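Local coordinates for protein beta-N-acetylhexosaminidase (Thermotoga neapolitana, PDB 5C0Q) that probably catalyses the hydrolysis of terminal non-reducing N-acetyl-D-hexosamine residues from N-acetyl-beta-D-hexosaminides, as a member of glycosyl hydrolase family 3, at residues Lys7-Gly12 against Val283-Leu288; Gly66-Val71 against Val127-Phe132; Ile102-Gly107 against Leu316-Asn321; Pro157-Phe162 against Thr204-Ala209. All coordinates share one frame; numbering follows the deposited sequence.

Overall arrangement
The four contacts sample one TIM-type barrel from its wall to the zinc site at H161 and the subunit interface. Contacts 1 and 4 both build on the eight-stranded parallel sheet, their centres about 19 Å apart: contact 1 packs a helix on the outside, whereas contact 4 pairs two strands and delivers H161 to zinc. Contact 2, centred about 15 Å from contact 4, joins two loops beside that site; R130 NH2 and K160 NZ come within 4.2 Å of each other because both reach the carboxylate of E65. Contact 3, about 24 Å from contact 2 between centres, ties a barrel helix to the chain leaving the barrel. Contacts 2 and 3 also touch the second subunit.

Contact 1. Residues Lys7-Gly12 against Val283-Leu288; sequences KLFFCG and VYYESL. With ZN (zinc ion), chain V.
In the beta/alpha barrel of the N-terminal domain, F9 of strand 9-13 packs against Y284, Y285 and L288 of helix 281-293, which covers the outside of the sheet. Strand and helix segments run nearly antiparallel, at 167°, with their axes 10.9 Å apart, and the aromatic side chain spans most of the gap. With CG set beside the backbone N and anti to the carbonyl carbon (chi1 -69°), the ring's far end rests against the helix. There CE1 of F9 lies 3.7 Å from CB of Y284, while its CZ comes 3.8 Å from CA of Y285. On the other flank CE2 of F9 touches CD2 of L288 at 3.7 Å, the two side chains sliding past each other in opposite directions. L8 widens the apolar patch by crossing L288 at about a right angle, its CD2 4.0 Å from CD2 of that leucine. A different surface of the helix carries E286, whose OE2 binds a zinc ion at 2.2 Å together with K289. Since strands 9-13 and 273-275 are neighbours, and F9 and Y284 both reach the latter, this is the sheet-to-helix packing of a TIM barrel, here at the seam between its first and last strands.

Contact 2. Residues Gly66-Val71 against Val127-Phe132; sequences GGQLEV and VDLRSF
One hydrogen bond joins the two loops, which follow barrel strands 59-62 and 110-111: L129 N donates to OE1 of Q68 at 3.2 Å, with an N-H...O angle of 144°. Q68 belongs to a type II' beta turn from G66 to L69. The nitrogen lies in the plane of the amide carbonyl, so the glutamine presents its oxygen in a favourable orientation. An extended side chain makes this possible: CG stands anti to the backbone N (chi1 -169°) and the chain continues straight, carrying the amide across to the second loop. OE1 of Q68 also lies 3.1 Å from CB of the same residue, L129.

The second kind of interaction is apolar packing against a charged group. CD1 of L69 sits over one face of the R130 guanidinium, 3.7 Å above its plane and displaced toward the rim, while also meeting CD of R130 at 3.8 Å. The arginine bends at chi3 to turn this face to the leucine, and the amide of Q68 stands steeply to the guanidinium, their planes 77° apart. The charge of R130 is directed to E65, with which its NH2 forms a salt bridge.

R431 of the second subunit packs on Q68 and L129, and K451 of that subunit forms a salt bridge with E70 and a hydrogen bond with G67 O, placing the turn at the subunit interface.

The chemistry implies a division of labour. Q68 accepts from the second loop's backbone, linking the loops by one hydrogen bond, whereas L69 shields one side of an arginine whose polar end serves E65, close to the zinc site around H161.

Contact 3. Residues Ile102-Gly107 against Leu316-Asn321; sequences IMNTLG and LENRFN
The carbonyl oxygen of N104 is held from two sources: N318 ND2 reaches it across the contact at 3.0 Å in a weak, bent hydrogen bond (128° at the hydrogen), and G107 N donates to it from within the helix end at 3.3 Å. The latter belongs to the Schellman motif that terminates helix 90-106, with G107, at positive phi, as its C-prime residue. N318 itself forms an Asx turn. OD1 of N318 accepts from F320 N at 2.8 Å in a nearly straight bond, although the donor stands above the carbonyl plane. The same amide thus shapes its own loop and offers a nitrogen to the neighbouring helix; N318 is poorly ordered, so its bond to N104 O is the less certain.

F320 supplies the bulk. CB of F320 rests 3.3 Å from T105 O, and the ring, with CG beside the backbone N (chi1 -67°), passes the N104 amide with the planes 81° apart, so that CD2 of F320 lies 3.6 Å from OD1 of N104. That amide is occupied on both polar atoms: ND2 donates to G154 O, and OD1 accepts from R101 of the second subunit, which also packs on F320. Nearer the helix end, the CA of G107 makes a C-H...O contact of 3.5 Å with O of F320. N321 then turns away to cap G323 N with OD1, at the entry to helix 324-331.

The chemistry implies that the Schellman motif closes the helix by itself, while one weak amide bond and the packing of F320 add the link to the loop after helix 299-315.

Contact 4. Residues Pro157-Phe162 against Thr204-Ala209; sequences PCIKHF and TAVMTA. With ZN (zinc ion), chain O.
H161 and M207 lie side by side on adjacent parallel strands of the TIM barrel, and the histidine carries the zinc site. ND1 of H161 binds the ion at 1.9 Å, with D117 and H165 as the other protein ligands. Around H161, SD of M207 lies 3.9 Å from CD2 of the ring, CB of K160 stands over one face, offset toward the rim, and CB of A209 meets the CB of H161 at 3.6 Å. The sulfur approaches obliquely.

The next shell is the backbone. A cis peptide precedes H161, and here a beta bulge shifts the register by one residue between I159 and F162. The strands nevertheless stay bonded on both sides of it: I159 O accepts from M207 N at 2.9 Å with the donor nearly along the C=O axis, and M207 O then takes F162 N in its carbonyl plane. The bulge and cis peptide probably help to place H161 at the metal. K160 points its extended chain away, ending in a salt bridge with E65.

Further out, apolar pairs fill the two faces. SG of C158 touches CB of A205, while I159 CG1 and F162 CB flank the two methyls of V206, beneath helices 191-198 and 225-235. F162 swings its ring outward with CG anti to the backbone N (chi1 176°). At the far end, A205 O is gripped twice, by I159 N at 3.0 Å and by OG1 of T204 at 3.0 Å, the two donors arriving from opposite faces of its carbonyl plane.

Contact 1. Residues Lys7-Gly12 against Val283-Leu288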
# COMPACT_ATOMS: atom_id res chain seq x y z
N LYS B 7 1.63 -27.75 13.56
CA LYS B 7 0.34 -27.31 13.08
C LYS B 7 -0.51 -26.76 14.21
O LYS B 7 -1.50 -26.09 14.00
CB LYS B 7 -0.33 -28.48 12.38
CG LYS B 7 0.41 -28.82 11.13
CD LYS B 7 -0.30 -29.79 10.26
CE LYS B 7 0.47 -29.98 8.98
NZ LYS B 7 -0.13 -31.10 8.24
N LEU B 8 -0.10 -27.01 15.44
CA LEU B 8 -0.83 -26.48 16.55
C LEU B 8 -0.26 -25.13 16.97
O LEU B 8 -0.63 -24.60 17.99
CB LEU B 8 -0.80 -27.44 17.74
CG LEU B 8 -1.94 -28.45 17.82
CD1 LEU B 8 -1.96 -29.33 16.61
CD2 LEU B 8 -1.94 -29.28 19.11
N PHE B 9 0.64 -24.56 16.18
CA PHE B 9 1.18 -23.27 16.56
C PHE B 9 1.07 -22.20 15.50
O PHE B 9 1.27 -22.46 14.33
CB PHE B 9 2.63 -23.42 16.99
CG PHE B 9 2.78 -24.14 18.27
CD1 PHE B 9 2.66 -23.47 19.47
CD2 PHE B 9 3.02 -25.50 18.29
CE1 PHE B 9 2.80 -24.13 20.65
CE2 PHE B 9 3.16 -26.17 19.47
CZ PHE B 9 3.06 -25.48 20.65
N PHE B 10 0.82 -20.98 15.97
CA PHE B 10 0.72 -19.78 15.15
C PHE B 10 1.71 -18.80 15.76
O PHE B 10 1.53 -18.36 16.89
CB PHE B 10 -0.68 -19.16 15.21
CG PHE B 10 -1.17 -18.52 13.94
CD1 PHE B 10 -0.52 -17.42 13.35
CD2 PHE B 10 -2.31 -18.98 13.34
CE1 PHE B 10 -0.99 -16.84 12.20
CE2 PHE B 10 -2.80 -18.38 12.21
CZ PHE B 10 -2.12 -17.30 11.63
N CYS B 11 2.75 -18.43 15.04
CA CYS B 11 3.84 -17.62 15.61
C CYS B 11 3.93 -16.23 14.98
O CYS B 11 3.87 -16.08 13.77
CB CYS B 11 5.19 -18.32 15.44
SG CYS B 11 5.32 -19.88 16.23
N GLY B 12 4.12 -15.23 15.82
CA GLY B 12 4.32 -13.88 15.39
C GLY B 12 5.80 -13.63 15.13
O GLY B 12 6.64 -14.19 15.82
N VAL B 283 10.14 -23.53 23.69
CA VAL B 283 9.57 -23.78 25.00
C VAL B 283 8.14 -24.33 24.97
O VAL B 283 7.84 -25.33 25.59
CB VAL B 283 9.61 -22.55 25.89
CG1 VAL B 283 8.80 -22.78 27.13
CG2 VAL B 283 11.03 -22.30 26.29
N TYR B 284 7.25 -23.67 24.25
CA TYR B 284 5.87 -24.13 24.19
C TYR B 284 5.73 -25.44 23.45
O TYR B 284 4.93 -26.26 23.81
CB TYR B 284 4.99 -23.09 23.51
CG TYR B 284 4.69 -21.92 24.38
CD1 TYR B 284 5.63 -20.95 24.60
CD2 TYR B 284 3.44 -21.79 25.00
CE1 TYR B 284 5.36 -19.87 25.38
CE2 TYR B 284 3.16 -20.71 25.79
CZ TYR B 284 4.12 -19.75 25.97
OH TYR B 284 3.87 -18.66 26.75
N TYR B 285 6.52 -25.61 22.41
CA TYR B 285 6.47 -26.81 21.60
C TYR B 285 6.86 -27.99 22.44
O TYR B 285 6.30 -29.05 22.31
CB TYR B 285 7.38 -26.69 20.38
CG TYR B 285 7.35 -27.85 19.41
CD1 TYR B 285 8.08 -29.02 19.65
CD2 TYR B 285 6.60 -27.78 18.25
CE1 TYR B 285 8.05 -30.07 18.78
CE2 TYR B 285 6.57 -28.83 17.35
CZ TYR B 285 7.29 -29.97 17.63
OH TYR B 285 7.25 -31.01 16.75
N GLU B 286 7.87 -27.81 23.29
CA GLU B 286 8.40 -28.94 24.02
C GLU B 286 7.44 -29.27 25.14
O GLU B 286 7.17 -30.43 25.43
CB GLU B 286 9.77 -28.61 24.59
CG GLU B 286 10.76 -29.74 24.43
CD GLU B 286 11.21 -29.89 22.99
OE1 GLU B 286 11.15 -28.88 22.24
OE2 GLU B 286 11.60 -31.00 22.58
N SER B 287 6.89 -28.22 25.71
CA SER B 287 5.86 -28.32 26.72
C SER B 287 4.65 -29.12 26.25
O SER B 287 4.22 -30.03 26.93
CB SER B 287 5.46 -26.93 27.14
OG SER B 287 4.38 -26.99 28.01
N LEU B 288 4.18 -28.84 25.05
CA LEU B 288 3.09 -29.62 24.48
C LEU B 288 3.47 -31.06 24.26
O LEU B 288 2.68 -31.96 24.48
CB LEU B 288 2.66 -29.02 23.15
CG LEU B 288 1.74 -29.82 22.25
CD1 LEU B 288 0.36 -29.95 22.80
CD2 LEU B 288 1.70 -29.22 20.87
ZN ZN V . 11.54 -31.33 20.36

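Contact 2. Residues Gly66-Val71 against Val127-Phe132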
# COMPACT_ATOMS: atom_id res chain seq x y z
N GLY B 66 -8.05 -2.29 10.04
CA GLY B 66 -8.55 -1.00 9.62
C GLY B 66 -8.72 -0.10 10.85
O GLY B 66 -8.85 -0.57 11.98
N GLY B 67 -8.74 1.21 10.61
CA GLY B 67 -8.86 2.22 11.66
C GLY B 67 -7.60 2.30 12.50
O GLY B 67 -6.51 2.49 12.00
N GLN B 68 -7.79 2.13 13.79
CA GLN B 68 -6.77 2.30 14.80
C GLN B 68 -5.66 1.25 14.68
O GLN B 68 -4.51 1.53 14.89
CB GLN B 68 -7.48 2.24 16.14
CG GLN B 68 -6.79 2.61 17.37
CD GLN B 68 -7.77 2.52 18.52
OE1 GLN B 68 -8.94 2.83 18.34
NE2 GLN B 68 -7.32 2.06 19.67
N LEU B 69 -6.01 0.04 14.34
CA LEU B 69 -4.96 -0.92 14.09
C LEU B 69 -4.74 -1.11 12.62
O LEU B 69 -5.43 -1.90 12.02
CB LEU B 69 -5.30 -2.27 14.66
CG LEU B 69 -4.54 -2.58 15.92
CD1 LEU B 69 -5.06 -1.67 17.01
CD2 LEU B 69 -4.77 -4.00 16.26
N GLU B 70 -3.75 -0.41 12.06
CA GLU B 70 -3.37 -0.58 10.67
C GLU B 70 -1.88 -0.85 10.60
O GLU B 70 -1.11 -0.10 11.13
CB GLU B 70 -3.77 0.65 9.87
CG GLU B 70 -5.27 0.68 9.60
CD GLU B 70 -5.77 1.93 8.92
OE1 GLU B 70 -5.11 2.98 8.99
OE2 GLU B 70 -6.84 1.87 8.31
N VAL B 71 -1.48 -1.93 9.92
CA VAL B 71 -0.11 -2.37 9.86
C VAL B 71 0.36 -2.59 8.43
O VAL B 71 1.54 -2.72 8.19
CB VAL B 71 0.12 -3.67 10.66
CG1 VAL B 71 -0.16 -3.46 12.13
CG2 VAL B 71 -0.68 -4.86 10.09
N VAL B 127 -8.98 -0.19 21.91
CA VAL B 127 -10.34 -0.64 22.22
C VAL B 127 -11.41 0.26 21.62
O VAL B 127 -12.43 -0.18 21.12
CB VAL B 127 -10.61 -0.67 23.73
CG1 VAL B 127 -12.00 -1.16 23.97
CG2 VAL B 127 -9.61 -1.55 24.44
N ASP B 128 -11.14 1.55 21.71
CA ASP B 128 -12.18 2.54 21.69
C ASP B 128 -12.85 2.66 20.33
O ASP B 128 -14.06 2.66 20.22
CB ASP B 128 -11.59 3.89 22.08
CG ASP B 128 -12.63 4.89 22.44
OD1 ASP B 128 -13.84 4.53 22.38
OD2 ASP B 128 -12.25 6.04 22.75
N LEU B 129 -12.04 2.75 19.29
CA LEU B 129 -12.55 2.87 17.96
C LEU B 129 -12.67 1.51 17.25
O LEU B 129 -13.22 1.42 16.17
CB LEU B 129 -11.62 3.81 17.21
CG LEU B 129 -11.71 5.29 17.57
CD1 LEU B 129 -10.82 6.09 16.72
CD2 LEU B 129 -13.09 5.80 17.39
N ARG B 130 -12.21 0.45 17.88
CA ARG B 130 -12.11 -0.82 17.22
C ARG B 130 -13.40 -1.66 17.16
O ARG B 130 -13.44 -2.70 16.52
CB ARG B 130 -11.01 -1.62 17.87
CG ARG B 130 -9.67 -1.02 17.63
CD ARG B 130 -8.60 -1.64 18.44
NE ARG B 130 -8.46 -3.06 18.16
CZ ARG B 130 -7.84 -3.92 18.95
NH1 ARG B 130 -7.29 -3.50 20.05
NH2 ARG B 130 -7.74 -5.18 18.62
N SER B 131 -14.45 -1.18 17.78
CA SER B 131 -15.69 -1.87 17.81
C SER B 131 -16.74 -1.19 16.93
O SER B 131 -16.79 -0.01 16.84
CB SER B 131 -16.16 -1.99 19.28
OG SER B 131 -17.55 -2.18 19.43
N PHE B 132 -17.61 -1.96 16.31
CA PHE B 132 -18.66 -1.41 15.49
C PHE B 132 -19.75 -0.63 16.23
O PHE B 132 -20.43 0.16 15.62
CB PHE B 132 -19.35 -2.52 14.72
CG PHE B 132 -18.55 -3.10 13.60
CD1 PHE B 132 -18.22 -2.33 12.49
CD2 PHE B 132 -18.23 -4.44 13.60
CE1 PHE B 132 -17.56 -2.87 11.43
CE2 PHE B 132 -17.56 -4.97 12.55
CZ PHE B 132 -17.23 -4.18 11.45

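Contact 3. Residues Ile102-Gly107 against Leu316-Asn321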
# COMPACT_ATOMS: atom_id res chain seq x y z
N ILE B 102 -6.36 -6.99 -1.75
CA ILE B 102 -5.03 -6.49 -1.61
C ILE B 102 -4.15 -7.40 -0.77
O ILE B 102 -3.03 -7.69 -1.17
CB ILE B 102 -5.05 -5.09 -1.00
CG1 ILE B 102 -5.59 -4.06 -2.00
CG2 ILE B 102 -3.69 -4.70 -0.59
CD1 ILE B 102 -5.68 -2.69 -1.45
N MET B 103 -4.65 -7.87 0.37
CA MET B 103 -3.90 -8.76 1.24
C MET B 103 -3.57 -10.05 0.53
O MET B 103 -2.46 -10.57 0.64
CB MET B 103 -4.71 -9.09 2.53
CG MET B 103 -4.81 -8.01 3.57
SD MET B 103 -6.11 -8.32 4.78
CE MET B 103 -6.08 -6.84 5.71
N ASN B 104 -4.55 -10.56 -0.21
CA ASN B 104 -4.44 -11.83 -0.87
C ASN B 104 -3.40 -11.75 -1.99
O ASN B 104 -2.62 -12.68 -2.18
CB ASN B 104 -5.81 -12.30 -1.39
CG ASN B 104 -5.70 -13.55 -2.28
OD1 ASN B 104 -5.43 -13.44 -3.46
ND2 ASN B 104 -5.90 -14.71 -1.70
N THR B 105 -3.37 -10.62 -2.69
CA THR B 105 -2.35 -10.37 -3.69
C THR B 105 -0.94 -10.34 -3.10
O THR B 105 -0.02 -10.87 -3.70
CB THR B 105 -2.58 -9.04 -4.40
OG1 THR B 105 -3.92 -8.97 -4.86
CG2 THR B 105 -1.67 -8.93 -5.58
N LEU B 106 -0.75 -9.77 -1.93
CA LEU B 106 0.58 -9.73 -1.34
C LEU B 106 1.09 -11.08 -0.87
O LEU B 106 2.28 -11.26 -0.78
CB LEU B 106 0.63 -8.75 -0.16
CG LEU B 106 0.26 -7.31 -0.49
CD1 LEU B 106 -0.03 -6.54 0.72
CD2 LEU B 106 1.43 -6.69 -1.19
N GLY B 107 0.18 -12.02 -0.58
CA GLY B 107 0.53 -13.32 -0.07
C GLY B 107 -0.12 -13.68 1.26
O GLY B 107 0.17 -14.75 1.77
N LEU B 316 -6.27 -22.83 0.85
CA LEU B 316 -5.60 -21.57 0.48
C LEU B 316 -5.20 -21.44 -0.98
O LEU B 316 -5.42 -20.37 -1.56
CB LEU B 316 -4.38 -21.37 1.37
CG LEU B 316 -4.84 -21.39 2.82
CD1 LEU B 316 -3.70 -21.24 3.80
CD2 LEU B 316 -5.85 -20.28 3.00
N GLU B 317 -4.56 -22.46 -1.55
CA GLU B 317 -4.51 -22.55 -3.02
C GLU B 317 -3.88 -21.41 -3.84
O GLU B 317 -3.95 -21.45 -5.06
CB GLU B 317 -5.97 -22.65 -3.48
CG GLU B 317 -6.42 -23.67 -4.49
CD GLU B 317 -7.91 -23.50 -4.76
OE1 GLU B 317 -8.37 -22.35 -4.67
OE2 GLU B 317 -8.61 -24.47 -5.09
N ASN B 318 -3.27 -20.40 -3.23
CA ASN B 318 -3.10 -19.17 -4.01
C ASN B 318 -1.83 -19.05 -4.87
O ASN B 318 -0.82 -19.67 -4.59
CB ASN B 318 -3.19 -17.98 -3.04
CG ASN B 318 -2.99 -16.64 -3.71
OD1 ASN B 318 -3.15 -16.51 -4.91
ND2 ASN B 318 -2.66 -15.63 -2.90
N ARG B 319 -1.93 -18.22 -5.91
CA ARG B 319 -0.88 -18.02 -6.91
C ARG B 319 0.01 -16.85 -6.56
O ARG B 319 1.18 -16.79 -6.94
CB ARG B 319 -1.55 -17.76 -8.27
CG ARG B 319 -2.96 -17.27 -8.04
CD ARG B 319 -3.71 -16.86 -9.28
NE ARG B 319 -5.08 -16.55 -8.90
CZ ARG B 319 -5.99 -16.06 -9.74
NH1 ARG B 319 -5.65 -15.74 -10.98
NH2 ARG B 319 -7.22 -15.80 -9.30
N PHE B 320 -0.57 -15.94 -5.78
CA PHE B 320 0.01 -14.64 -5.51
C PHE B 320 0.96 -14.63 -4.34
O PHE B 320 0.56 -14.93 -3.20
CB PHE B 320 -1.08 -13.62 -5.23
CG PHE B 320 -1.94 -13.31 -6.41
CD1 PHE B 320 -1.39 -12.76 -7.55
CD2 PHE B 320 -3.29 -13.58 -6.37
CE1 PHE B 320 -2.17 -12.49 -8.63
CE2 PHE B 320 -4.08 -13.31 -7.45
CZ PHE B 320 -3.52 -12.75 -8.58
N ASN B 321 2.21 -14.28 -4.61
CA ASN B 321 3.14 -14.00 -3.55
C ASN B 321 4.13 -12.88 -3.93
O ASN B 321 4.86 -12.95 -4.91
CB ASN B 321 3.84 -15.27 -3.18
CG ASN B 321 4.75 -15.11 -2.01
OD1 ASN B 321 5.43 -14.11 -1.87
ND2 ASN B 321 4.81 -16.12 -1.18

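Contact 4. Residues Pro157-Phe162 against Thr204-Ala209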
# COMPACT_ATOMS: atom_id res chain seq x y z
N PRO B 157 -11.35 -14.81 7.45
CA PRO B 157 -11.43 -14.00 8.68
C PRO B 157 -11.26 -14.79 9.95
O PRO B 157 -11.43 -15.99 10.02
CB PRO B 157 -12.83 -13.39 8.61
CG PRO B 157 -13.61 -14.34 7.80
CD PRO B 157 -12.66 -14.96 6.80
N CYS B 158 -10.87 -14.06 10.97
CA CYS B 158 -10.77 -14.60 12.31
C CYS B 158 -11.44 -13.63 13.27
O CYS B 158 -10.91 -12.56 13.56
CB CYS B 158 -9.32 -14.84 12.70
SG CYS B 158 -9.15 -15.68 14.30
N ILE B 159 -12.62 -13.99 13.73
CA ILE B 159 -13.41 -13.12 14.59
C ILE B 159 -12.83 -13.17 15.97
O ILE B 159 -12.31 -14.15 16.37
CB ILE B 159 -14.90 -13.52 14.59
CG1 ILE B 159 -15.08 -14.96 15.08
CG2 ILE B 159 -15.47 -13.38 13.20
CD1 ILE B 159 -16.50 -15.45 15.01
N LYS B 160 -12.88 -12.05 16.67
CA LYS B 160 -12.25 -11.94 17.97
C LYS B 160 -13.01 -10.92 18.85
O LYS B 160 -13.81 -10.15 18.33
CB LYS B 160 -10.77 -11.56 17.80
CG LYS B 160 -10.51 -10.26 17.10
CD LYS B 160 -9.05 -10.12 16.66
CE LYS B 160 -8.74 -8.70 16.29
NZ LYS B 160 -7.32 -8.45 15.98
N HIS B 161 -12.89 -11.00 20.17
CA HIS B 161 -12.32 -12.14 20.89
C HIS B 161 -13.42 -12.87 21.65
O HIS B 161 -14.03 -12.30 22.54
CB HIS B 161 -11.25 -11.72 21.88
CG HIS B 161 -10.22 -10.79 21.33
ND1 HIS B 161 -10.43 -9.44 21.19
CD2 HIS B 161 -8.96 -11.02 20.89
CE1 HIS B 161 -9.35 -8.88 20.69
NE2 HIS B 161 -8.45 -9.82 20.50
N PHE B 162 -13.64 -14.15 21.34
CA PHE B 162 -14.73 -14.91 21.92
C PHE B 162 -14.57 -15.06 23.45
O PHE B 162 -13.50 -15.39 23.95
CB PHE B 162 -14.78 -16.26 21.23
CG PHE B 162 -15.81 -17.19 21.79
CD1 PHE B 162 -15.51 -18.02 22.86
CD2 PHE B 162 -17.06 -17.27 21.24
CE1 PHE B 162 -16.45 -18.86 23.38
CE2 PHE B 162 -17.98 -18.12 21.76
CZ PHE B 162 -17.68 -18.92 22.83
N THR B 204 -14.46 -19.24 8.79
CA THR B 204 -13.92 -18.29 9.71
C THR B 204 -13.11 -19.01 10.77
O THR B 204 -13.33 -20.14 11.06
CB THR B 204 -15.06 -17.45 10.39
OG1 THR B 204 -14.51 -16.41 11.19
CG2 THR B 204 -15.90 -18.30 11.31
N ALA B 205 -12.14 -18.32 11.34
CA ALA B 205 -11.53 -18.80 12.56
C ALA B 205 -12.07 -17.95 13.72
O ALA B 205 -12.75 -16.95 13.51
CB ALA B 205 -9.98 -18.75 12.49
N VAL B 206 -11.80 -18.41 14.93
CA VAL B 206 -12.23 -17.74 16.15
C VAL B 206 -11.05 -17.58 17.08
O VAL B 206 -10.34 -18.53 17.34
CB VAL B 206 -13.35 -18.52 16.87
CG1 VAL B 206 -13.60 -17.93 18.22
CG2 VAL B 206 -14.60 -18.50 16.04
N MET B 207 -10.85 -16.39 17.58
CA MET B 207 -9.80 -16.17 18.54
C MET B 207 -10.39 -15.97 19.91
O MET B 207 -11.32 -15.25 20.07
CB MET B 207 -8.93 -14.97 18.14
CG MET B 207 -7.69 -14.80 19.01
SD MET B 207 -6.69 -13.32 18.72
CE MET B 207 -6.04 -13.73 17.14
N THR B 208 -9.81 -16.60 20.92
CA THR B 208 -10.31 -16.50 22.30
C THR B 208 -9.88 -15.24 23.03
O THR B 208 -8.90 -14.63 22.67
CB THR B 208 -9.86 -17.69 23.14
OG1 THR B 208 -8.43 -17.71 23.22
CG2 THR B 208 -10.39 -18.98 22.55
N ALA B 209 -10.66 -14.84 24.03
CA ALA B 209 -10.29 -13.73 24.88
C ALA B 209 -9.59 -14.24 26.11
O ALA B 209 -10.03 -15.19 26.72
CB ALA B 209 -11.49 -12.92 25.28
ZN ZN O . -11.39 -7.82 21.60